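Local structure of Ice-binding protein (Flavobacteriaceae bacterium, 5UYT) at residues 119-133 with 146-160. The protein probably binds to ice crystals and restrains their growth, serving as an antifreeze protein in an Antarctic bacterium. Residues are numbered along the deposited sequence; the frame is centred on the assembly and turned at random.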
loop_
_atom_site.group_PDB
_atom_site.type_symbol
_atom_site.label_atom_id
_atom_site.label_comp_id
_atom_site.label_asym_id
_atom_site.label_seq_id
_atom_site.Cartn_x
_atom_site.Cartn_y
_atom_site.Cartn_z
ATOM N N PHE A 119 -1.091 -26.644 0.906
ATOM C CA PHE A 119 -0.314 -27.187 -0.207
ATOM C C PHE A 119 1.161 -26.994 0.149
ATOM O O PHE A 119 1.614 -25.869 0.250
ATOM C CB PHE A 119 -0.655 -26.411 -1.495
ATOM C CG PHE A 119 -2.123 -26.430 -1.854
ATOM C CD1 PHE A 119 -2.603 -27.306 -2.828
ATOM C CD2 PHE A 119 -3.025 -25.549 -1.235
ATOM C CE1 PHE A 119 -3.958 -27.323 -3.164
ATOM C CE2 PHE A 119 -4.385 -25.566 -1.571
ATOM C CZ PHE A 119 -4.846 -26.454 -2.541
ATOM N N ILE A 120 1.890 -28.074 0.405
ATOM C CA ILE A 120 3.324 -27.979 0.721
ATOM C C ILE A 120 4.108 -28.750 -0.354
ATOM O O ILE A 120 3.795 -29.911 -0.661
ATOM C CB ILE A 120 3.658 -28.548 2.142
ATOM C CG1 ILE A 120 3.036 -27.683 3.250
ATOM C CG2 ILE A 120 5.171 -28.711 2.339
ATOM C CD1 ILE A 120 2.979 -28.367 4.614
ATOM N N PHE A 121 5.099 -28.085 -0.942
ATOM C CA PHE A 121 5.944 -28.701 -1.951
ATOM C C PHE A 121 7.346 -28.855 -1.394
ATOM O O PHE A 121 7.981 -27.873 -0.996
ATOM C CB PHE A 121 5.940 -27.864 -3.223
ATOM C CG PHE A 121 4.589 -27.785 -3.857
ATOM C CD1 PHE A 121 4.187 -28.761 -4.755
ATOM C CD2 PHE A 121 3.709 -26.743 -3.548
ATOM C CE1 PHE A 121 2.929 -28.701 -5.350
ATOM C CE2 PHE A 121 2.448 -26.675 -4.135
ATOM C CZ PHE A 121 2.058 -27.671 -5.035
ATOM N N LYS A 122 7.786 -30.104 -1.309
ATOM C CA LYS A 122 9.127 -30.432 -0.841
ATOM C C LYS A 122 10.021 -30.654 -2.055
ATOM O O LYS A 122 9.979 -31.711 -2.694
ATOM C CB LYS A 122 9.079 -31.653 0.073
ATOM C CG LYS A 122 8.225 -31.399 1.305
ATOM C CD LYS A 122 8.115 -32.618 2.199
ATOM C CE LYS A 122 9.205 -32.662 3.262
ATOM N NZ LYS A 122 9.068 -33.911 4.067
ATOM N N ILE A 123 10.810 -29.635 -2.387
ATOM C CA ILE A 123 11.657 -29.692 -3.582
ATOM C C ILE A 123 13.111 -29.989 -3.196
ATOM O O ILE A 123 13.796 -29.117 -2.657
ATOM C CB ILE A 123 11.597 -28.377 -4.407
ATOM C CG1 ILE A 123 10.141 -27.878 -4.685
ATOM C CG2 ILE A 123 12.447 -28.500 -5.670
ATOM C CD1 ILE A 123 9.213 -28.915 -5.314
ATOM N N GLN A 124 13.579 -31.214 -3.468
ATOM C CA GLN A 124 14.916 -31.647 -3.029
ATOM C C GLN A 124 15.950 -31.326 -4.103
ATOM O O GLN A 124 16.563 -32.219 -4.701
ATOM C CB GLN A 124 14.935 -33.148 -2.684
ATOM C CG GLN A 124 13.751 -33.571 -1.826
ATOM C CD GLN A 124 13.721 -32.832 -0.510
ATOM O OE1 GLN A 124 12.861 -31.992 -0.270
ATOM N NE2 GLN A 124 14.690 -33.134 0.343
ATOM N N GLY A 125 16.128 -30.034 -4.336
ATOM C CA GLY A 125 16.922 -29.545 -5.440
ATOM C C GLY A 125 16.471 -28.138 -5.718
ATOM O O GLY A 125 15.734 -27.555 -4.921
ATOM N N ALA A 126 16.914 -27.581 -6.841
ATOM C CA ALA A 126 16.548 -26.208 -7.209
ATOM C C ALA A 126 15.113 -26.150 -7.763
ATOM O O ALA A 126 14.530 -27.185 -8.140
ATOM C CB ALA A 126 17.546 -25.655 -8.220
ATOM N N LEU A 127 14.543 -24.949 -7.794
ATOM C CA LEU A 127 13.238 -24.736 -8.409
ATOM C C LEU A 127 13.351 -23.589 -9.414
ATOM O O LEU A 127 13.770 -22.504 -9.051
ATOM C CB LEU A 127 12.186 -24.440 -7.347
ATOM C CG LEU A 127 10.785 -24.040 -7.827
ATOM C CD1 LEU A 127 10.053 -25.213 -8.482
ATOM C CD2 LEU A 127 9.984 -23.471 -6.659
ATOM N N SER A 128 13.010 -23.858 -10.671
ATOM C CA SER A 128 13.067 -22.866 -11.747
ATOM C C SER A 128 11.710 -22.802 -12.389
ATOM O O SER A 128 10.956 -23.775 -12.326
ATOM C CB SER A 128 14.064 -23.296 -12.819
ATOM O OG SER A 128 15.371 -23.106 -12.339
ATOM N N SER A 129 11.374 -21.670 -12.991
ATOM C CA SER A 129 10.185 -21.627 -13.847
ATOM C C SER A 129 10.594 -21.157 -15.241
ATOM O O SER A 129 11.641 -20.499 -15.404
ATOM C CB SER A 129 9.124 -20.676 -13.276
ATOM O OG SER A 129 9.596 -19.322 -13.284
ATOM N N ALA A 130 9.765 -21.506 -16.223
ATOM C CA ALA A 130 9.864 -20.979 -17.583
ATOM C C ALA A 130 9.166 -19.627 -17.651
ATOM O O ALA A 130 8.298 -19.340 -16.814
ATOM C CB ALA A 130 9.221 -21.961 -18.562
ATOM N N ALA A 131 9.536 -18.791 -18.620
ATOM C CA ALA A 131 8.878 -17.482 -18.765
ATOM C C ALA A 131 7.380 -17.701 -18.885
ATOM O O ALA A 131 6.935 -18.671 -19.537
ATOM C CB ALA A 131 9.425 -16.738 -19.979
ATOM N N ASN A 132 6.615 -16.831 -18.215
ATOM C CA ASN A 132 5.133 -16.759 -18.338
ATOM C C ASN A 132 4.406 -17.885 -17.643
ATOM O O ASN A 132 3.203 -18.046 -17.844
ATOM C CB ASN A 132 4.689 -16.710 -19.806
ATOM C CG ASN A 132 5.432 -15.667 -20.608
ATOM O OD1 ASN A 132 5.469 -14.503 -20.234
ATOM N ND2 ASN A 132 6.060 -16.091 -21.699
ATOM N N THR A 133 5.119 -18.652 -16.814
ATOM C CA THR A 133 4.501 -19.645 -15.943
ATOM C C THR A 133 3.460 -18.979 -15.059
ATOM O O THR A 133 3.697 -17.875 -14.558
ATOM C CB THR A 133 5.564 -20.257 -15.022
ATOM O OG1 THR A 133 6.518 -20.965 -15.828
ATOM C CG2 THR A 133 4.938 -21.217 -13.976
ATOM N N VAL A 146 -0.020 -21.927 0.947
ATOM C CA VAL A 146 0.919 -22.567 -0.001
ATOM C C VAL A 146 2.376 -22.343 0.423
ATOM O O VAL A 146 2.784 -21.217 0.740
ATOM C CB VAL A 146 0.702 -22.059 -1.446
ATOM C CG1 VAL A 146 1.708 -22.701 -2.387
ATOM C CG2 VAL A 146 -0.752 -22.316 -1.875
ATOM N N PHE A 147 3.159 -23.429 0.441
ATOM C CA PHE A 147 4.559 -23.373 0.854
ATOM C C PHE A 147 5.415 -24.149 -0.134
ATOM O O PHE A 147 5.018 -25.239 -0.593
ATOM C CB PHE A 147 4.737 -24.024 2.237
ATOM C CG PHE A 147 3.969 -23.338 3.348
ATOM C CD1 PHE A 147 4.611 -22.441 4.198
ATOM C CD2 PHE A 147 2.618 -23.608 3.558
ATOM C CE1 PHE A 147 3.907 -21.800 5.218
ATOM C CE2 PHE A 147 1.910 -22.979 4.576
ATOM C CZ PHE A 147 2.555 -22.072 5.415
ATOM N N TRP A 148 6.603 -23.617 -0.411
ATOM C CA TRP A 148 7.612 -24.317 -1.217
ATOM C C TRP A 148 8.886 -24.414 -0.388
ATOM O O TRP A 148 9.494 -23.386 -0.065
ATOM C CB TRP A 148 7.882 -23.556 -2.538
ATOM C CG TRP A 148 6.635 -23.230 -3.339
ATOM C CD1 TRP A 148 5.780 -22.177 -3.129
ATOM C CD2 TRP A 148 6.154 -23.904 -4.511
ATOM N NE1 TRP A 148 4.768 -22.191 -4.065
ATOM C CE2 TRP A 148 4.978 -23.228 -4.932
ATOM C CE3 TRP A 148 6.598 -25.018 -5.246
ATOM C CZ2 TRP A 148 4.236 -23.627 -6.062
ATOM C CZ3 TRP A 148 5.859 -25.421 -6.366
ATOM C CH2 TRP A 148 4.681 -24.730 -6.754
ATOM N N LYS A 149 9.258 -25.633 0.015
ATOM C CA LYS A 149 10.504 -25.843 0.744
ATOM C C LYS A 149 11.566 -26.297 -0.248
ATOM O O LYS A 149 11.603 -27.476 -0.642
ATOM C CB LYS A 149 10.298 -26.891 1.831
ATOM C CG LYS A 149 11.534 -27.136 2.689
ATOM C CD LYS A 149 11.516 -28.519 3.340
ATOM C CE LYS A 149 11.608 -29.668 2.330
ATOM N NZ LYS A 149 12.625 -29.512 1.237
ATOM N N VAL A 150 12.431 -25.365 -0.646
ATOM C CA VAL A 150 13.341 -25.589 -1.779
ATOM C C VAL A 150 14.802 -25.756 -1.342
ATOM O O VAL A 150 15.403 -24.815 -0.795
ATOM C CB VAL A 150 13.249 -24.464 -2.846
ATOM C CG1 VAL A 150 14.048 -24.856 -4.096
ATOM C CG2 VAL A 150 11.789 -24.170 -3.221
ATOM N N GLU A 151 15.372 -26.934 -1.612
ATOM C CA GLU A 151 16.777 -27.220 -1.255
ATOM C C GLU A 151 17.696 -26.854 -2.414
ATOM O O GLU A 151 18.424 -27.713 -2.951
ATOM C CB GLU A 151 16.980 -28.702 -0.902
ATOM C CG GLU A 151 16.006 -29.268 0.119
ATOM C CD GLU A 151 16.096 -28.589 1.468
ATOM O OE1 GLU A 151 17.181 -28.066 1.804
ATOM O OE2 GLU A 151 15.066 -28.584 2.180
ATOM N N GLY A 152 17.661 -25.588 -2.808
ATOM C CA GLY A 152 18.492 -25.133 -3.921
ATOM C C GLY A 152 18.020 -23.798 -4.462
ATOM O O GLY A 152 17.032 -23.230 -3.973
ATOM N N LEU A 153 18.723 -23.301 -5.476
ATOM C CA LEU A 153 18.399 -21.978 -6.061
ATOM C C LEU A 153 16.934 -21.864 -6.527
ATOM O O LEU A 153 16.442 -22.748 -7.242
ATOM C CB LEU A 153 19.347 -21.703 -7.247
ATOM C CG LEU A 153 19.034 -20.491 -8.135
ATOM C CD1 LEU A 153 19.312 -19.192 -7.391
ATOM C CD2 LEU A 153 19.822 -20.543 -9.444
ATOM N N VAL A 154 16.250 -20.785 -6.119
ATOM C CA VAL A 154 14.926 -20.463 -6.633
ATOM C C VAL A 154 15.136 -19.411 -7.722
ATOM O O VAL A 154 15.660 -18.326 -7.445
ATOM C CB VAL A 154 13.972 -19.932 -5.539
ATOM C CG1 VAL A 154 12.627 -19.544 -6.156
ATOM C CG2 VAL A 154 13.763 -20.981 -4.457
ATOM N N ASP A 155 14.769 -19.741 -8.961
ATOM C CA ASP A 155 14.898 -18.767 -10.062
ATOM C C ASP A 155 13.610 -18.731 -10.871
ATOM O O ASP A 155 13.290 -19.696 -11.592
ATOM C CB ASP A 155 16.099 -19.101 -10.964
ATOM C CG ASP A 155 16.503 -17.921 -11.845
ATOM O OD1 ASP A 155 15.638 -17.415 -12.593
ATOM O OD2 ASP A 155 17.686 -17.519 -11.812
ATOM N N LEU A 156 12.862 -17.642 -10.730
ATOM C CA LEU A 156 11.607 -17.511 -11.446
ATOM C C LEU A 156 11.774 -16.614 -12.656
ATOM O O LEU A 156 12.194 -15.455 -12.522
ATOM C CB LEU A 156 10.479 -17.028 -10.510
ATOM C CG LEU A 156 10.321 -17.911 -9.258
ATOM C CD1 LEU A 156 9.078 -17.461 -8.501
ATOM C CD2 LEU A 156 10.194 -19.393 -9.612
ATOM N N ALA A 157 11.427 -17.165 -13.831
ATOM C CA ALA A 157 11.627 -16.510 -15.120
ATOM C C ALA A 157 10.686 -15.347 -15.316
ATOM O O ALA A 157 9.699 -15.201 -14.581
ATOM C CB ALA A 157 11.435 -17.509 -16.252
ATOM N N THR A 158 10.995 -14.534 -16.327
ATOM C CA THR A 158 10.231 -13.326 -16.606
ATOM C C THR A 158 8.714 -13.575 -16.615
ATOM O O THR A 158 8.215 -14.557 -17.190
ATOM C CB THR A 158 10.628 -12.709 -17.947
ATOM O OG1 THR A 158 10.408 -13.677 -18.964
ATOM C CG2 THR A 158 12.110 -12.371 -17.950
ATOM N N ASN A 159 7.999 -12.647 -15.979
ATOM C CA ASN A 159 6.518 -12.678 -15.917
ATOM C C ASN A 159 5.911 -13.934 -15.250
ATOM O O ASN A 159 4.751 -14.259 -15.507
ATOM C CB ASN A 159 5.901 -12.423 -17.296
ATOM C CG ASN A 159 6.320 -11.088 -17.874
ATOM O OD1 ASN A 159 6.355 -10.084 -17.177
ATOM N ND2 ASN A 159 6.705 -11.084 -19.133
ATOM N N THR A 160 6.661 -14.608 -14.380
ATOM C CA THR A 160 6.093 -15.746 -13.641
ATOM C C THR A 160 5.076 -15.258 -12.611
ATOM O O THR A 160 5.391 -14.371 -11.801
ATOM C CB THR A 160 7.188 -16.594 -12.950
ATOM O OG1 THR A 160 7.964 -17.231 -13.967
ATOM C CG2 THR A 160 6.572 -17.677 -12.034
HETATM O O HOH W 1 14.252 -19.538 -14.283
HETATM O O HOH W 2 8.070 -13.172 -20.107
#
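Two successive coils of a right-handed beta-helix stack here in register, F119 on V146 through I123 on V150, then L127 on V154 and S128 on D155, as parallel bridges. Strands 119-123 and 146-150 run 10° apart, and a second parallel pair, 127-129 with 154-156, follows the bend at G125 and G152. Backbone bonds such as K149 N to F121 O (2.8 Å) lock the ladder. Apolar side chains suit the inner face, where they lie on one another: the F121 ring and the six-membered ring of W148 form an offset stack, centroids 4.2 Å apart and planes 14° from parallel. Both side chains lean the same way because each has CG anti to its carbonyl carbon. L127 crosses W148 at about a right angle, bringing CD2 to 4.0 Å from CE3, while the indole NE1 is hydrogen-bonded to K163 O. An alanine in place of W148 would probably leave one face of the F121 ring uncovered and K163 O without this donor. On the other face, I120 and F147 pack against helix 55-73. Beside them the bent chain of K149 carries NZ to Q124 OE1 (2.9 Å) and, in a salt bridge, to the anti lone pair of E151 OE2, which also bonds Y68 OH; the carboxylate probably offsets the charge of this buried lysine. In the stacked type II turns 130-133 and 157-160, N132 and N159 take the positive-phi third position, which asparagine tolerates well; N132 N bonds T158 O. S129, with OG between its backbone N and carbonyl carbon (chi1 65°), accepts a hydrogen bond from A157 N and donates one to T160 OG1 at 2.7 Å; T160 OG1 in turn donates to A157 O from above the carbonyl plane.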